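Long-range contact in tryptophan--tRNA ligase (Aeropyrum pernix, PDB 3A04), which catalyses the ATP-dependent attachment of L-tryptophan to its cognate tRNA, releasing AMP and diphosphate: residues L164-Y178 and P220-M232. Sequence-based numbering, arbitrary orientation.
Sequences LFSGKVTAAEMEAIY and PHLRLTRDLADRM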
loop_
_atom_site.group_PDB
_atom_site.type_symbol
_atom_site.label_atom_id
_atom_site.label_comp_id
_atom_site.label_asym_id
_atom_site.label_seq_id
_atom_site.Cartn_x
_atom_site.Cartn_y
_atom_site.Cartn_z
ATOM N N LEU A 164 -7.604 0.711 1.385
ATOM C CA LEU A 164 -8.821 1.354 1.869
ATOM C C LEU A 164 -8.562 2.024 3.212
ATOM O O LEU A 164 -9.139 3.070 3.446
ATOM C CB LEU A 164 -9.955 0.350 1.987
ATOM C CG LEU A 164 -10.308 -0.317 0.619
ATOM C CD1 LEU A 164 -11.535 -1.241 0.848
ATOM C CD2 LEU A 164 -10.618 0.652 -0.496
ATOM N N PHE A 165 -7.666 1.465 4.066
ATOM C CA PHE A 165 -7.357 2.112 5.337
ATOM C C PHE A 165 -6.753 3.479 5.122
ATOM O O PHE A 165 -6.920 4.356 6.002
ATOM C CB PHE A 165 -6.342 1.336 6.209
ATOM C CG PHE A 165 -6.846 0.014 6.728
ATOM C CD1 PHE A 165 -8.204 -0.300 6.747
ATOM C CD2 PHE A 165 -5.934 -0.906 7.293
ATOM C CE1 PHE A 165 -8.675 -1.538 7.254
ATOM C CE2 PHE A 165 -6.398 -2.152 7.812
ATOM C CZ PHE A 165 -7.771 -2.465 7.795
ATOM N N SER A 166 -5.995 3.675 4.034
ATOM C CA SER A 166 -5.319 4.970 3.829
ATOM C C SER A 166 -6.294 6.135 3.715
ATOM O O SER A 166 -5.894 7.292 3.986
ATOM C CB SER A 166 -4.415 4.939 2.596
ATOM O OG SER A 166 -5.193 4.933 1.411
ATOM N N GLY A 167 -7.563 5.837 3.431
ATOM C CA GLY A 167 -8.588 6.903 3.388
ATOM C C GLY A 167 -9.205 7.217 4.759
ATOM O O GLY A 167 -9.949 8.195 4.896
ATOM N N LYS A 168 -8.845 6.445 5.779
ATOM C CA LYS A 168 -9.549 6.543 7.065
ATOM C C LYS A 168 -8.676 6.942 8.233
ATOM O O LYS A 168 -9.017 6.725 9.374
ATOM C CB LYS A 168 -10.270 5.236 7.364
ATOM C CG LYS A 168 -11.278 4.812 6.272
ATOM C CD LYS A 168 -12.451 5.814 6.261
ATOM C CE LYS A 168 -13.591 5.235 5.453
ATOM N NZ LYS A 168 -14.686 6.273 5.381
ATOM N N VAL A 169 -7.540 7.531 7.950
ATOM C CA VAL A 169 -6.695 8.016 8.994
ATOM C C VAL A 169 -6.053 9.311 8.494
ATOM O O VAL A 169 -5.804 9.447 7.296
ATOM C CB VAL A 169 -5.668 6.902 9.381
ATOM C CG1 VAL A 169 -4.809 6.497 8.190
ATOM C CG2 VAL A 169 -4.823 7.342 10.589
ATOM N N THR A 170 -5.808 10.272 9.396
ATOM C CA THR A 170 -5.119 11.523 9.015
ATOM C C THR A 170 -3.602 11.442 9.251
ATOM O O THR A 170 -3.120 10.609 10.009
ATOM C CB THR A 170 -5.699 12.748 9.832
ATOM O OG1 THR A 170 -5.398 12.543 11.208
ATOM C CG2 THR A 170 -7.196 12.804 9.679
ATOM N N ALA A 171 -2.859 12.338 8.600
ATOM C CA ALA A 171 -1.422 12.489 8.849
ATOM C C ALA A 171 -1.179 12.783 10.349
ATOM O O ALA A 171 -0.288 12.202 10.963
ATOM C CB ALA A 171 -0.812 13.667 7.922
ATOM N N ALA A 172 -2.030 13.624 10.957
ATOM C CA ALA A 172 -1.861 13.992 12.419
ATOM C C ALA A 172 -2.034 12.758 13.341
ATOM O O ALA A 172 -1.264 12.541 14.285
ATOM C CB ALA A 172 -2.852 15.101 12.833
ATOM N N GLU A 173 -3.046 11.940 13.067
ATOM C CA GLU A 173 -3.189 10.695 13.819
ATOM C C GLU A 173 -1.945 9.820 13.742
ATOM O O GLU A 173 -1.468 9.313 14.742
ATOM C CB GLU A 173 -4.393 9.926 13.305
ATOM C CG GLU A 173 -5.699 10.660 13.616
ATOM C CD GLU A 173 -6.911 9.875 13.166
ATOM O OE1 GLU A 173 -7.027 9.560 11.971
ATOM O OE2 GLU A 173 -7.757 9.586 14.020
ATOM N N MET A 174 -1.421 9.637 12.545
ATOM C CA MET A 174 -0.253 8.804 12.413
ATOM C C MET A 174 0.961 9.439 13.066
ATOM O O MET A 174 1.674 8.776 13.808
ATOM C CB MET A 174 0.008 8.549 10.942
ATOM C CG MET A 174 -0.972 7.626 10.307
ATOM S SD MET A 174 -0.225 7.336 8.676
ATOM C CE MET A 174 -1.428 6.317 8.008
ATOM N N GLU A 175 1.166 10.728 12.816
ATOM C CA GLU A 175 2.216 11.497 13.478
ATOM C C GLU A 175 2.238 11.291 15.001
ATOM O O GLU A 175 3.321 11.049 15.583
ATOM C CB GLU A 175 2.136 12.989 13.093
ATOM C CG GLU A 175 2.781 13.273 11.727
ATOM C CD GLU A 175 2.326 14.568 10.953
ATOM O OE1 GLU A 175 1.696 15.488 11.549
ATOM O OE2 GLU A 175 2.631 14.653 9.709
ATOM N N ALA A 176 1.062 11.370 15.631
ATOM C CA ALA A 176 0.940 11.180 17.078
ATOM C C ALA A 176 1.539 9.864 17.536
ATOM O O ALA A 176 2.036 9.779 18.653
ATOM C CB ALA A 176 -0.529 11.291 17.527
ATOM N N ILE A 177 1.535 8.844 16.682
ATOM C CA ILE A 177 1.952 7.469 17.082
ATOM C C ILE A 177 3.416 7.149 16.847
ATOM O O ILE A 177 4.054 6.465 17.662
ATOM C CB ILE A 177 1.119 6.392 16.351
ATOM C CG1 ILE A 177 -0.311 6.386 16.898
ATOM C CG2 ILE A 177 1.712 4.979 16.555
ATOM C CD1 ILE A 177 -1.286 5.828 15.933
ATOM N N TYR A 178 3.923 7.608 15.708
ATOM C CA TYR A 178 5.202 7.131 15.226
ATOM C C TYR A 178 6.245 8.257 14.980
ATOM O O TYR A 178 7.381 7.943 14.599
ATOM C CB TYR A 178 5.002 6.199 13.984
ATOM C CG TYR A 178 4.658 4.726 14.311
ATOM C CD1 TYR A 178 5.287 4.057 15.391
ATOM C CD2 TYR A 178 3.723 4.009 13.554
ATOM C CE1 TYR A 178 5.000 2.695 15.708
ATOM C CE2 TYR A 178 3.416 2.639 13.846
ATOM C CZ TYR A 178 4.058 1.985 14.935
ATOM O OH TYR A 178 3.790 0.663 15.263
ATOM N N PRO A 220 -0.677 2.538 21.455
ATOM C CA PRO A 220 -1.174 3.590 20.522
ATOM C C PRO A 220 -1.470 3.064 19.116
ATOM O O PRO A 220 -2.535 3.434 18.533
ATOM C CB PRO A 220 -0.067 4.605 20.475
ATOM C CG PRO A 220 0.559 4.496 21.940
ATOM C CD PRO A 220 0.545 2.972 22.159
ATOM N N HIS A 221 -0.587 2.209 18.595
ATOM C CA HIS A 221 -0.890 1.623 17.259
ATOM C C HIS A 221 -2.100 0.687 17.278
ATOM O O HIS A 221 -2.929 0.620 16.321
ATOM C CB HIS A 221 0.326 0.898 16.596
ATOM C CG HIS A 221 -0.025 0.387 15.235
ATOM N ND1 HIS A 221 -0.564 -0.863 15.021
ATOM C CD2 HIS A 221 -0.056 1.023 14.042
ATOM C CE1 HIS A 221 -0.884 -0.986 13.739
ATOM N NE2 HIS A 221 -0.570 0.144 13.126
ATOM N N LEU A 222 -2.215 -0.096 18.336
ATOM C CA LEU A 222 -3.387 -0.957 18.489
ATOM C C LEU A 222 -4.730 -0.169 18.561
ATOM O O LEU A 222 -5.747 -0.609 18.095
ATOM C CB LEU A 222 -3.221 -1.708 19.780
ATOM C CG LEU A 222 -4.009 -2.964 19.987
ATOM C CD1 LEU A 222 -3.903 -3.849 18.734
ATOM C CD2 LEU A 222 -3.313 -3.694 21.168
ATOM N N ARG A 223 -4.702 1.027 19.139
ATOM C CA ARG A 223 -5.902 1.806 19.251
ATOM C C ARG A 223 -6.223 2.375 17.873
ATOM O O ARG A 223 -7.395 2.516 17.507
ATOM C CB ARG A 223 -5.656 2.932 20.318
ATOM C CG ARG A 223 -5.677 2.366 21.753
ATOM C CD ARG A 223 -5.861 3.514 22.820
ATOM N NE ARG A 223 -5.023 4.687 22.545
ATOM C CZ ARG A 223 -3.815 4.890 23.081
ATOM N NH1 ARG A 223 -3.296 3.989 23.883
ATOM N NH2 ARG A 223 -3.115 5.982 22.823
ATOM N N LEU A 224 -5.196 2.755 17.117
ATOM C CA LEU A 224 -5.461 3.249 15.765
ATOM C C LEU A 224 -6.077 2.080 14.922
ATOM O O LEU A 224 -7.013 2.290 14.165
ATOM C CB LEU A 224 -4.206 3.796 15.080
ATOM C CG LEU A 224 -4.325 4.140 13.581
ATOM C CD1 LEU A 224 -5.325 5.333 13.382
ATOM C CD2 LEU A 224 -2.939 4.473 12.920
ATOM N N THR A 225 -5.563 0.873 15.089
ATOM C CA THR A 225 -6.134 -0.362 14.436
ATOM C C THR A 225 -7.599 -0.569 14.813
ATOM O O THR A 225 -8.426 -0.875 13.946
ATOM C CB THR A 225 -5.262 -1.627 14.783
ATOM O OG1 THR A 225 -3.928 -1.367 14.310
ATOM C CG2 THR A 225 -5.755 -2.920 14.086
ATOM N N ARG A 226 -7.933 -0.391 16.093
ATOM C CA ARG A 226 -9.334 -0.580 16.521
ATOM C C ARG A 226 -10.166 0.529 15.913
ATOM O O ARG A 226 -11.248 0.270 15.482
ATOM C CB ARG A 226 -9.427 -0.503 18.040
ATOM C CG ARG A 226 -8.858 -1.780 18.728
ATOM C CD ARG A 226 -8.554 -1.467 20.231
ATOM N NE ARG A 226 -9.766 -1.161 21.034
ATOM C CZ ARG A 226 -10.589 -2.075 21.548
ATOM N NH1 ARG A 226 -10.452 -3.409 21.339
ATOM N NH2 ARG A 226 -11.629 -1.652 22.253
ATOM N N ASP A 227 -9.641 1.765 15.854
ATOM C CA ASP A 227 -10.374 2.831 15.105
ATOM C C ASP A 227 -10.594 2.496 13.623
ATOM O O ASP A 227 -11.673 2.717 13.105
ATOM C CB ASP A 227 -9.739 4.190 15.196
ATOM C CG ASP A 227 -9.743 4.739 16.649
ATOM O OD1 ASP A 227 -10.483 4.217 17.491
ATOM O OD2 ASP A 227 -8.877 5.584 16.969
ATOM N N LEU A 228 -9.550 2.039 12.935
ATOM C CA LEU A 228 -9.688 1.597 11.566
ATOM C C LEU A 228 -10.799 0.525 11.401
ATOM O O LEU A 228 -11.658 0.638 10.486
ATOM C CB LEU A 228 -8.311 1.177 10.948
ATOM C CG LEU A 228 -7.356 2.302 10.569
ATOM C CD1 LEU A 228 -5.958 1.625 10.326
ATOM C CD2 LEU A 228 -7.893 3.007 9.243
ATOM N N ALA A 229 -10.880 -0.438 12.304
ATOM C CA ALA A 229 -11.973 -1.444 12.231
ATOM C C ALA A 229 -13.378 -0.746 12.233
ATOM O O ALA A 229 -14.256 -1.009 11.365
ATOM C CB ALA A 229 -11.869 -2.436 13.442
ATOM N N ASP A 230 -13.550 0.157 13.194
ATOM C CA ASP A 230 -14.848 0.886 13.353
ATOM C C ASP A 230 -15.103 1.758 12.087
ATOM O O ASP A 230 -16.249 1.850 11.578
ATOM C CB ASP A 230 -14.710 1.865 14.519
ATOM C CG ASP A 230 -14.673 1.202 15.867
ATOM O OD1 ASP A 230 -14.995 0.007 16.046
ATOM O OD2 ASP A 230 -14.375 1.932 16.820
ATOM N N ARG A 231 -14.043 2.419 11.609
ATOM C CA ARG A 231 -14.159 3.335 10.437
ATOM C C ARG A 231 -14.416 2.595 9.120
ATOM O O ARG A 231 -14.893 3.200 8.134
ATOM C CB ARG A 231 -12.956 4.257 10.329
ATOM C CG ARG A 231 -12.868 5.273 11.508
ATOM C CD ARG A 231 -11.496 5.930 11.496
ATOM N NE ARG A 231 -11.299 6.670 12.724
ATOM C CZ ARG A 231 -10.262 7.446 12.987
ATOM N NH1 ARG A 231 -9.250 7.603 12.113
ATOM N NH2 ARG A 231 -10.240 8.097 14.140
ATOM N N MET A 232 -14.161 1.298 9.083
ATOM C CA MET A 232 -14.494 0.525 7.898
ATOM C C MET A 232 -15.955 0.073 7.853
ATOM O O MET A 232 -16.348 -0.584 6.914
ATOM C CB MET A 232 -13.554 -0.697 7.721
ATOM C CG MET A 232 -12.067 -0.249 7.399
ATOM S SD MET A 232 -11.982 0.629 5.796
ATOM C CE MET A 232 -12.187 -0.910 5.002
HETATM O O HOH W 1 -15.801 6.261 8.335
#
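Arg231 and Glu173 meet from opposite directions, guanidinium and carboxylate nearly coplanar with their planes 15° apart, in an end-on bidentate salt bridge. NH2 of Arg231 reaches OE2 of Glu173 at 2.9 Å and NH1 reaches OE1 at 3.0 Å, each on a syn lone pair. Arg231 NH1 also donates to Lys168 O (2.9 Å), close to the guanidinium plane; extended from CG to NE, the Arg231 chain carries its guanidinium out to the start of helix 171-178. OE1 keeps its anti lone pair for Thr170 N, while Thr170 OG1 accepts from Glu173 N: a capping box, so that the Glu173 carboxylate serves both the cap and the ion pair. With an alanine at Arg231, this carboxylate would probably lose its countercharge and Lys168 O this donor.

Alongside the ion pair the contact is apolar. Leu228 lays its CB over one face of the Phe165 ring; its CD1 and CD2 meet Phe165 CG, and CD2 also touches Lys168 CB. Met232, bent at chi2 and chi3, brings SD to the ring's edge, 5.2 Å from the Phe165 centroid, a Met-aromatic contact, while its CG packs against Phe165 CE1. Val169 CG2 presses tightly on Leu224 CD1 (3.5 Å), and Ile177 CD1 rests on Leu224 CB (3.7 Å).

Helices 171-178 and 220-231 run roughly antiparallel, at 154°, with axes 9.9 Å apart. Helix 183-197 adjoins both segments, touching Phe165 and His221; Phe114 of the second subunit packs on Leu164 and Lys168, and Leu222 packs on strands 52-56 and 242-246 in the central sheet of the Rossmann-like class I catalytic domain.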